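Long-range contact in occlusion-derived virus envelope protein E66 (Autographa californica nucleopolyhedrovirus, PDB 3VSN), which is an envelope lyase that cleaves non-sulfated chondroitin, is essential for oral infectivity, and may digest the chondroitin sulfate barrier of the host midgut: residues T343-I357 and M398-P412. Sequence-based numbering, arbitrary orientation.
Sequences TNRLAYYESDPTNNI and MRIPSGTTSTQSFRP
A short two-stranded antiparallel sheet, at the catalytic site of this lyase, joins Ser351 to Gln408 as a hydrogen-bonded pair: Ser351 N donates to Gln408 O at 2.9 Å and Gln408 N returns a bond to Ser351 O at 3.1 Å. Glu350 and Ser409 form the adjacent non-hydrogen-bonded pair. Glu350 turns CG away from its own N (chi1 -168°), and the extended chain carries its carboxylate past Thr407, to which a water links OE2. OE2 is also hydrogen-bonded to ND1 of His246, a proton acceptor of the reaction, and OE1 forms a salt bridge with NH1 of Arg300, the transition-state stabilizer; Asp352 OD2 makes a second, to Arg300 NE, so two carboxylates probably help position that guanidinium.

The sheet lies between strand 249-250, where Glu350 and Ser409 touch Val249, and helix 359-364, where Tyr349 and Ile400 touch Ala359. On the helix side Ser351 OG, in plane at the Phe410 ring edge, donates to Ile400 O at 3.0 Å, while Ile400 CG2 rests 3.6 Å above that ring, nearer its edge than its centre. The Tyr348 ring sets its edge against Arg411 O and Pro412 N, with CE1 3.8 Å from Phe410 CB; its OH bonds to Glu436.

Further along, Asn356 O accepts from Ile400 N (2.8 Å), and Asn356 OD1 uses an in-plane lone pair for Arg399 NH1, amide and guanidinium planes 88° apart. Arg411 lays its guanidinium face 3.2 Å over Arg345 O; NH1 donates a bent hydrogen bond (134°) to an in-plane lone pair of Asn344 O, and NE pairs with Asp248.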
ATOM      1  N   THR A 343     -11.414   2.894  12.169  1.00 13.36           N
ATOM      2  CA  THR A 343     -11.921   2.120  13.303  1.00 13.72           C
ATOM      3  C   THR A 343     -11.188   2.564  14.564  1.00 14.03           C
ATOM      4  O   THR A 343      -9.996   2.864  14.519  1.00 13.85           O
ATOM      5  CB  THR A 343     -11.782   0.584  13.104  1.00 13.69           C
ATOM      6  OG1 THR A 343     -12.124  -0.094  14.323  1.00 13.56           O
ATOM      7  CG2 THR A 343     -10.352   0.192  12.698  1.00 13.54           C
ATOM      8  N   ASN A 344     -11.904   2.616  15.685  1.00 14.77           N
ATOM      9  CA  ASN A 344     -11.281   2.913  16.980  1.00 15.49           C
ATOM     10  C   ASN A 344     -10.182   1.911  17.374  1.00 15.47           C
ATOM     11  O   ASN A 344      -9.360   2.202  18.244  1.00 15.53           O
ATOM     12  CB  ASN A 344     -12.343   2.993  18.080  1.00 16.70           C
ATOM     13  CG  ASN A 344     -13.226   1.762  18.125  1.00 17.40           C
ATOM     14  OD1 ASN A 344     -14.362   1.785  17.653  1.00 18.96           O
ATOM     15  ND2 ASN A 344     -12.702   0.673  18.670  1.00 17.87           N
ATOM     16  N   ARG A 345     -10.172   0.744  16.731  1.00 15.28           N
ATOM     17  CA  ARG A 345      -9.158  -0.295  16.980  1.00 15.27           C
ATOM     18  C   ARG A 345      -7.776   0.001  16.385  1.00 14.89           C
ATOM     19  O   ARG A 345      -6.777  -0.582  16.817  1.00 15.12           O
ATOM     20  CB  ARG A 345      -9.632  -1.646  16.444  1.00 15.55           C
ATOM     21  CG  ARG A 345     -10.751  -2.300  17.238  1.00 16.01           C
ATOM     22  CD  ARG A 345     -10.983  -3.723  16.747  1.00 16.23           C
ATOM     23  NE  ARG A 345     -11.319  -3.752  15.325  1.00 16.35           N
ATOM     24  CZ  ARG A 345     -12.555  -3.682  14.843  1.00 16.58           C
ATOM     25  NH1 ARG A 345     -13.595  -3.588  15.666  1.00 16.71           N
ATOM     26  NH2 ARG A 345     -12.754  -3.707  13.533  1.00 16.61           N
ATOM     27  N   LEU A 346      -7.718   0.875  15.382  1.00 14.14           N
ATOM     28  CA  LEU A 346      -6.463   1.131  14.672  1.00 13.80           C
ATOM     29  C   LEU A 346      -6.159   2.619  14.561  1.00 13.74           C
ATOM     30  O   LEU A 346      -7.075   3.444  14.508  1.00 13.51           O
ATOM     31  CB  LEU A 346      -6.482   0.490  13.275  1.00 13.50           C
ATOM     32  CG  LEU A 346      -6.582  -1.041  13.180  1.00 13.45           C
ATOM     33  CD1 LEU A 346      -6.884  -1.476  11.751  1.00 13.21           C
ATOM     34  CD2 LEU A 346      -5.313  -1.721  13.691  1.00 13.45           C
ATOM     35  N   ALA A 347      -4.870   2.952  14.526  1.00 13.43           N
ATOM     36  CA  ALA A 347      -4.434   4.330  14.343  1.00 13.30           C
ATOM     37  C   ALA A 347      -4.982   4.886  13.034  1.00 13.07           C
ATOM     38  O   ALA A 347      -5.043   4.176  12.029  1.00 12.92           O
ATOM     39  CB  ALA A 347      -2.914   4.415  14.351  1.00 13.28           C
ATOM     40  N   TYR A 348      -5.398   6.147  13.055  1.00 12.95           N
ATOM     41  CA  TYR A 348      -5.746   6.837  11.818  1.00 13.01           C
ATOM     42  C   TYR A 348      -4.523   7.547  11.247  1.00 13.20           C
ATOM     43  O   TYR A 348      -4.523   7.965  10.090  1.00 12.95           O
ATOM     44  CB  TYR A 348      -6.915   7.814  12.019  1.00 12.98           C
ATOM     45  CG  TYR A 348      -6.593   9.073  12.806  1.00 13.01           C
ATOM     46  CD1 TYR A 348      -6.820   9.136  14.180  1.00 13.01           C
ATOM     47  CD2 TYR A 348      -6.083  10.209  12.169  1.00 12.99           C
ATOM     48  CE1 TYR A 348      -6.542  10.292  14.901  1.00 12.89           C
ATOM     49  CE2 TYR A 348      -5.801  11.366  12.879  1.00 12.94           C
ATOM     50  CZ  TYR A 348      -6.030  11.400  14.243  1.00 13.02           C
ATOM     51  OH  TYR A 348      -5.752  12.548  14.943  1.00 13.14           O
ATOM     52  N   TYR A 349      -3.477   7.674  12.064  1.00 13.51           N
ATOM     53  CA  TYR A 349      -2.277   8.394  11.654  1.00 14.18           C
ATOM     54  C   TYR A 349      -1.066   8.029  12.506  1.00 14.77           C
ATOM     55  O   TYR A 349      -1.205   7.661  13.674  1.00 14.78           O
ATOM     56  CB  TYR A 349      -2.521   9.910  11.698  1.00 13.84           C
ATOM     57  CG  TYR A 349      -1.371  10.736  11.161  1.00 13.94           C
ATOM     58  CD1 TYR A 349      -0.866  10.512   9.881  1.00 13.87           C
ATOM     59  CD2 TYR A 349      -0.792  11.744  11.931  1.00 13.92           C
ATOM     60  CE1 TYR A 349       0.188  11.263   9.387  1.00 13.98           C
ATOM     61  CE2 TYR A 349       0.258  12.508  11.438  1.00 13.89           C
ATOM     62  CZ  TYR A 349       0.740  12.264  10.169  1.00 13.93           C
ATOM     63  OH  TYR A 349       1.785  13.011   9.675  1.00 14.31           O
ATOM     64  N   GLU A 350       0.115   8.122  11.899  1.00 15.77           N
ATOM     65  CA  GLU A 350       1.379   7.995  12.612  1.00 16.72           C
ATOM     66  C   GLU A 350       2.322   9.086  12.116  1.00 17.13           C
ATOM     67  O   GLU A 350       2.504   9.252  10.911  1.00 17.01           O
ATOM     68  CB  GLU A 350       2.001   6.612  12.391  1.00 17.34           C
ATOM     69  CG  GLU A 350       3.167   6.303  13.324  1.00 18.40           C
ATOM     70  CD  GLU A 350       3.950   5.069  12.910  1.00 19.48           C
ATOM     71  OE1 GLU A 350       4.231   4.913  11.706  1.00 20.32           O
ATOM     72  OE2 GLU A 350       4.294   4.258  13.793  1.00 20.29           O
ATOM     73  N   SER A 351       2.899   9.833  13.054  1.00 17.75           N
ATOM     74  CA  SER A 351       3.858  10.886  12.731  1.00 18.67           C
ATOM     75  C   SER A 351       5.248  10.575  13.288  1.00 19.21           C
ATOM     76  O   SER A 351       5.414   9.660  14.096  1.00 18.95           O
ATOM     77  CB  SER A 351       3.371  12.234  13.269  1.00 18.61           C
ATOM     78  OG  SER A 351       3.163  12.179  14.672  1.00 19.12           O
ATOM     79  N   ASP A 352       6.238  11.343  12.840  1.00 20.23           N
ATOM     80  CA  ASP A 352       7.605  11.248  13.354  1.00 21.13           C
ATOM     81  C   ASP A 352       8.208  12.663  13.426  1.00 21.79           C
ATOM     82  O   ASP A 352       7.533  13.625  13.056  1.00 21.56           O
ATOM     83  CB  ASP A 352       8.443  10.272  12.504  1.00 21.45           C
ATOM     84  CG  ASP A 352       8.572  10.700  11.045  1.00 21.80           C
ATOM     85  OD1 ASP A 352       9.034  11.831  10.784  1.00 22.06           O
ATOM     86  OD2 ASP A 352       8.239   9.888  10.153  1.00 21.78           O
ATOM     87  N   PRO A 353       9.466  12.805  13.909  1.00 22.55           N
ATOM     88  CA  PRO A 353      10.044  14.154  14.032  1.00 22.77           C
ATOM     89  C   PRO A 353      10.036  14.992  12.748  1.00 22.96           C
ATOM     90  O   PRO A 353       9.966  16.222  12.825  1.00 23.20           O
ATOM     91  CB  PRO A 353      11.484  13.873  14.477  1.00 22.85           C
ATOM     92  CG  PRO A 353      11.379  12.595  15.236  1.00 22.95           C
ATOM     93  CD  PRO A 353      10.372  11.781  14.467  1.00 22.68           C
ATOM     94  N   THR A 354      10.102  14.332  11.590  1.00 23.12           N
ATOM     95  CA  THR A 354      10.104  15.012  10.289  1.00 23.04           C
ATOM     96  C   THR A 354       8.702  15.116   9.669  1.00 22.50           C
ATOM     97  O   THR A 354       8.301  16.187   9.210  1.00 22.76           O
ATOM     98  CB  THR A 354      11.044  14.308   9.283  1.00 23.75           C
ATOM     99  OG1 THR A 354      12.333  14.119   9.877  1.00 25.16           O
ATOM    100  CG2 THR A 354      11.199  15.132   8.006  1.00 23.74           C
ATOM    101  N   ASN A 355       7.975  13.998   9.652  1.00 21.27           N
ATOM    102  CA  ASN A 355       6.685  13.905   8.966  1.00 20.41           C
ATOM    103  C   ASN A 355       5.523  14.064   9.933  1.00 19.66           C
ATOM    104  O   ASN A 355       5.321  13.220  10.803  1.00 19.16           O
ATOM    105  CB  ASN A 355       6.560  12.553   8.250  1.00 20.53           C
ATOM    106  CG  ASN A 355       7.721  12.268   7.315  1.00 20.70           C
ATOM    107  OD1 ASN A 355       8.455  11.293   7.498  1.00 21.30           O
ATOM    108  ND2 ASN A 355       7.892  13.113   6.312  1.00 20.50           N
ATOM    109  N   ASN A 356       4.759  15.143   9.789  1.00 18.89           N
ATOM    110  CA  ASN A 356       3.605  15.360  10.664  1.00 18.53           C
ATOM    111  C   ASN A 356       2.405  16.047  10.007  1.00 17.78           C
ATOM    112  O   ASN A 356       1.475  16.469  10.700  1.00 17.72           O
ATOM    113  CB  ASN A 356       4.016  16.077  11.964  1.00 19.23           C
ATOM    114  CG  ASN A 356       4.663  17.428  11.719  1.00 19.84           C
ATOM    115  OD1 ASN A 356       4.317  18.140  10.774  1.00 20.37           O
ATOM    116  ND2 ASN A 356       5.602  17.793  12.584  1.00 20.13           N
ATOM    117  N   ILE A 357       2.421  16.138   8.677  1.00 16.79           N
ATOM    118  CA  ILE A 357       1.338  16.804   7.937  1.00 16.40           C
ATOM    119  C   ILE A 357       0.493  15.848   7.080  1.00 15.64           C
ATOM    120  O   ILE A 357      -0.356  16.290   6.305  1.00 15.54           O
ATOM    121  CB  ILE A 357       1.858  17.979   7.063  1.00 16.52           C
ATOM    122  CG1 ILE A 357       2.855  17.496   5.997  1.00 16.59           C
ATOM    123  CG2 ILE A 357       2.471  19.070   7.933  1.00 17.05           C
ATOM    124  CD1 ILE A 357       3.187  18.547   4.954  1.00 16.66           C
ATOM    125  N   MET A 398      -2.152  20.847   8.027  1.00 18.70           N
ATOM    126  CA  MET A 398      -2.650  20.310   9.286  1.00 19.18           C
ATOM    127  C   MET A 398      -1.565  19.439   9.907  1.00 19.63           C
ATOM    128  O   MET A 398      -1.219  18.392   9.358  1.00 19.17           O
ATOM    129  CB  MET A 398      -3.944  19.513   9.056  1.00 19.56           C
ATOM    130  CG  MET A 398      -4.467  18.755  10.274  1.00 20.02           C
ATOM    131  SD  MET A 398      -4.864  19.776  11.714  1.00 20.89           S
ATOM    132  CE  MET A 398      -6.353  20.614  11.168  1.00 20.81           C
ATOM    133  N   ARG A 399      -1.029  19.885  11.042  1.00 20.03           N
ATOM    134  CA  ARG A 399       0.097  19.215  11.697  1.00 20.68           C
ATOM    135  C   ARG A 399      -0.344  18.431  12.919  1.00 20.42           C
ATOM    136  O   ARG A 399      -1.104  18.942  13.742  1.00 20.22           O
ATOM    137  CB  ARG A 399       1.158  20.229  12.131  1.00 22.12           C
ATOM    138  CG  ARG A 399       1.760  21.042  11.003  1.00 23.45           C
ATOM    139  CD  ARG A 399       3.040  21.740  11.441  1.00 25.04           C
ATOM    140  NE  ARG A 399       3.625  22.486  10.329  1.00 26.57           N
ATOM    141  CZ  ARG A 399       4.509  21.988   9.468  1.00 27.28           C
ATOM    142  NH1 ARG A 399       4.941  20.737   9.592  1.00 27.81           N
ATOM    143  NH2 ARG A 399       4.971  22.750   8.485  1.00 27.99           N
ATOM    144  N   ILE A 400       0.134  17.194  13.033  1.00 20.07           N
ATOM    145  CA  ILE A 400      -0.047  16.395  14.251  1.00 20.13           C
ATOM    146  C   ILE A 400       1.329  15.880  14.692  1.00 21.07           C
ATOM    147  O   ILE A 400       1.706  14.748  14.374  1.00 20.62           O
ATOM    148  CB  ILE A 400      -1.042  15.220  14.062  1.00 19.57           C
ATOM    149  CG1 ILE A 400      -2.368  15.706  13.461  1.00 18.88           C
ATOM    150  CG2 ILE A 400      -1.283  14.500  15.387  1.00 19.16           C
ATOM    151  CD1 ILE A 400      -3.369  14.598  13.207  1.00 18.76           C
ATOM    152  N   PRO A 401       2.088  16.721  15.425  1.00 22.08           N
ATOM    153  CA  PRO A 401       3.475  16.403  15.778  1.00 22.78           C
ATOM    154  C   PRO A 401       3.601  15.159  16.643  1.00 23.69           C
ATOM    155  O   PRO A 401       2.702  14.853  17.427  1.00 23.84           O
ATOM    156  CB  PRO A 401       3.933  17.634  16.579  1.00 22.76           C
ATOM    157  CG  PRO A 401       2.964  18.715  16.231  1.00 22.98           C
ATOM    158  CD  PRO A 401       1.661  18.004  16.012  1.00 22.41           C
ATOM    159  N   SER A 402       4.708  14.446  16.477  1.00 25.23           N
ATOM    160  CA  SER A 402       5.037  13.323  17.339  1.00 27.40           C
ATOM    161  C   SER A 402       5.377  13.853  18.730  1.00 28.95           C
ATOM    162  O   SER A 402       6.170  14.786  18.869  1.00 29.10           O
ATOM    163  CB  SER A 402       6.215  12.539  16.757  1.00 27.62           C
ATOM    164  OG  SER A 402       6.611  11.495  17.628  1.00 28.81           O
ATOM    165  N   GLY A 403       4.756  13.271  19.752  1.00 30.91           N
ATOM    166  CA  GLY A 403       4.992  13.674  21.140  1.00 33.12           C
ATOM    167  C   GLY A 403       6.162  12.938  21.764  1.00 35.38           C
ATOM    168  O   GLY A 403       6.482  13.149  22.935  1.00 36.08           O
ATOM    169  N   THR A 404       6.788  12.066  20.973  1.00 36.44           N
ATOM    170  CA  THR A 404       7.983  11.327  21.380  1.00 37.04           C
ATOM    171  C   THR A 404       9.171  11.788  20.533  1.00 37.52           C
ATOM    172  O   THR A 404       9.017  12.626  19.636  1.00 37.91           O
ATOM    173  CB  THR A 404       7.796   9.798  21.219  1.00 37.28           C
ATOM    174  OG1 THR A 404       7.671   9.466  19.826  1.00 37.27           O
ATOM    175  CG2 THR A 404       6.559   9.308  21.975  1.00 37.02           C
ATOM    176  N   THR A 405      10.353  11.243  20.818  1.00 37.25           N
ATOM    177  CA  THR A 405      11.543  11.540  20.020  1.00 36.58           C
ATOM    178  C   THR A 405      11.696  10.562  18.848  1.00 35.37           C
ATOM    179  O   THR A 405      12.711  10.566  18.149  1.00 35.88           O
ATOM    180  CB  THR A 405      12.832  11.584  20.875  1.00 37.41           C
ATOM    181  OG1 THR A 405      12.979  10.353  21.593  1.00 37.87           O
ATOM    182  CG2 THR A 405      12.786  12.754  21.863  1.00 37.53           C
ATOM    183  N   SER A 406      10.681   9.726  18.640  1.00 33.37           N
ATOM    184  CA  SER A 406      10.561   8.950  17.408  1.00 31.26           C
ATOM    185  C   SER A 406       9.120   9.028  16.885  1.00 29.37           C
ATOM    186  O   SER A 406       8.614  10.126  16.648  1.00 29.23           O
ATOM    187  CB  SER A 406      11.050   7.506  17.589  1.00 31.32           C
ATOM    188  OG  SER A 406      10.224   6.779  18.480  1.00 32.68           O
ATOM    189  N   THR A 407       8.465   7.881  16.726  1.00 26.87           N
ATOM    190  CA  THR A 407       7.118   7.828  16.158  1.00 25.05           C
ATOM    191  C   THR A 407       6.026   7.895  17.219  1.00 23.95           C
ATOM    192  O   THR A 407       6.247   7.540  18.378  1.00 22.94           O
ATOM    193  CB  THR A 407       6.892   6.541  15.338  1.00 24.98           C
ATOM    194  OG1 THR A 407       7.097   5.397  16.176  1.00 24.75           O
ATOM    195  CG2 THR A 407       7.833   6.479  14.141  1.00 24.70           C
ATOM    196  N   GLN A 408       4.851   8.365  16.806  1.00 22.74           N
ATOM    197  CA  GLN A 408       3.642   8.284  17.617  1.00 22.23           C
ATOM    198  C   GLN A 408       2.439   8.067  16.708  1.00 21.15           C
ATOM    199  O   GLN A 408       2.292   8.746  15.691  1.00 20.38           O
ATOM    200  CB  GLN A 408       3.437   9.546  18.464  1.00 23.20           C
ATOM    201  CG  GLN A 408       2.224   9.455  19.390  1.00 24.24           C
ATOM    202  CD  GLN A 408       2.025  10.673  20.275  1.00 25.52           C
ATOM    203  OE1 GLN A 408       2.801  11.626  20.236  1.00 26.21           O
ATOM    204  NE2 GLN A 408       0.968  10.645  21.082  1.00 25.89           N
ATOM    205  N   SER A 409       1.591   7.116  17.086  1.00 20.30           N
ATOM    206  CA  SER A 409       0.352   6.854  16.368  1.00 19.48           C
ATOM    207  C   SER A 409      -0.857   7.323  17.176  1.00 19.13           C
ATOM    208  O   SER A 409      -0.804   7.389  18.410  1.00 19.43           O
ATOM    209  CB  SER A 409       0.239   5.369  16.015  1.00 19.31           C
ATOM    210  OG  SER A 409       0.081   4.577  17.177  1.00 19.74           O
ATOM    211  N   PHE A 410      -1.939   7.646  16.472  1.00 18.13           N
ATOM    212  CA  PHE A 410      -3.108   8.267  17.084  1.00 17.48           C
ATOM    213  C   PHE A 410      -4.379   7.507  16.736  1.00 16.90           C
ATOM    214  O   PHE A 410      -4.657   7.257  15.558  1.00 16.36           O
ATOM    215  CB  PHE A 410      -3.221   9.734  16.631  1.00 17.43           C
ATOM    216  CG  PHE A 410      -1.987  10.545  16.908  1.00 17.88           C
ATOM    217  CD1 PHE A 410      -1.878  11.287  18.079  1.00 18.03           C
ATOM    218  CD2 PHE A 410      -0.920  10.546  16.013  1.00 17.81           C
ATOM    219  CE1 PHE A 410      -0.733  12.024  18.348  1.00 18.11           C
ATOM    220  CE2 PHE A 410       0.231  11.276  16.279  1.00 18.17           C
ATOM    221  CZ  PHE A 410       0.323  12.018  17.445  1.00 18.06           C
ATOM    222  N   ARG A 411      -5.135   7.134  17.768  1.00 16.68           N
ATOM    223  CA  ARG A 411      -6.448   6.508  17.602  1.00 16.52           C
ATOM    224  C   ARG A 411      -7.506   7.586  17.410  1.00 16.00           C
ATOM    225  O   ARG A 411      -7.408   8.656  18.012  1.00 15.72           O
ATOM    226  CB  ARG A 411      -6.828   5.666  18.829  1.00 17.18           C
ATOM    227  CG  ARG A 411      -5.924   4.479  19.120  1.00 17.75           C
ATOM    228  CD  ARG A 411      -6.064   3.372  18.088  1.00 18.21           C
ATOM    229  NE  ARG A 411      -5.303   2.195  18.493  1.00 18.83           N
ATOM    230  CZ  ARG A 411      -5.782   1.210  19.247  1.00 19.21           C
ATOM    231  NH1 ARG A 411      -7.041   1.237  19.679  1.00 19.06           N
ATOM    232  NH2 ARG A 411      -5.000   0.188  19.567  1.00 19.37           N
ATOM    233  N   PRO A 412      -8.530   7.307  16.581  1.00 15.46           N
ATOM    234  CA  PRO A 412      -9.612   8.268  16.402  1.00 15.23           C
ATOM    235  C   PRO A 412     -10.551   8.262  17.609  1.00 15.30           C
ATOM    236  O   PRO A 412     -10.715   7.227  18.252  1.00 15.28           O
ATOM    237  CB  PRO A 412     -10.336   7.739  15.163  1.00 15.09           C
ATOM    238  CG  PRO A 412     -10.127   6.258  15.223  1.00 15.07           C
ATOM    239  CD  PRO A 412      -8.748   6.074  15.795  1.00 15.26           C
TER
HETATM  240  O   HOH W   1       4.027   4.481  16.529  1.00 28.59           O
HETATM  241  O   HOH W   2       6.524  15.686  14.526  1.00 20.47           O
HETATM  242  O   HOH W   3      -1.177  15.651   9.834  1.00 15.48           O
HETATM  243  O   HOH W   4      -1.746  18.799   5.942  1.00 15.28           O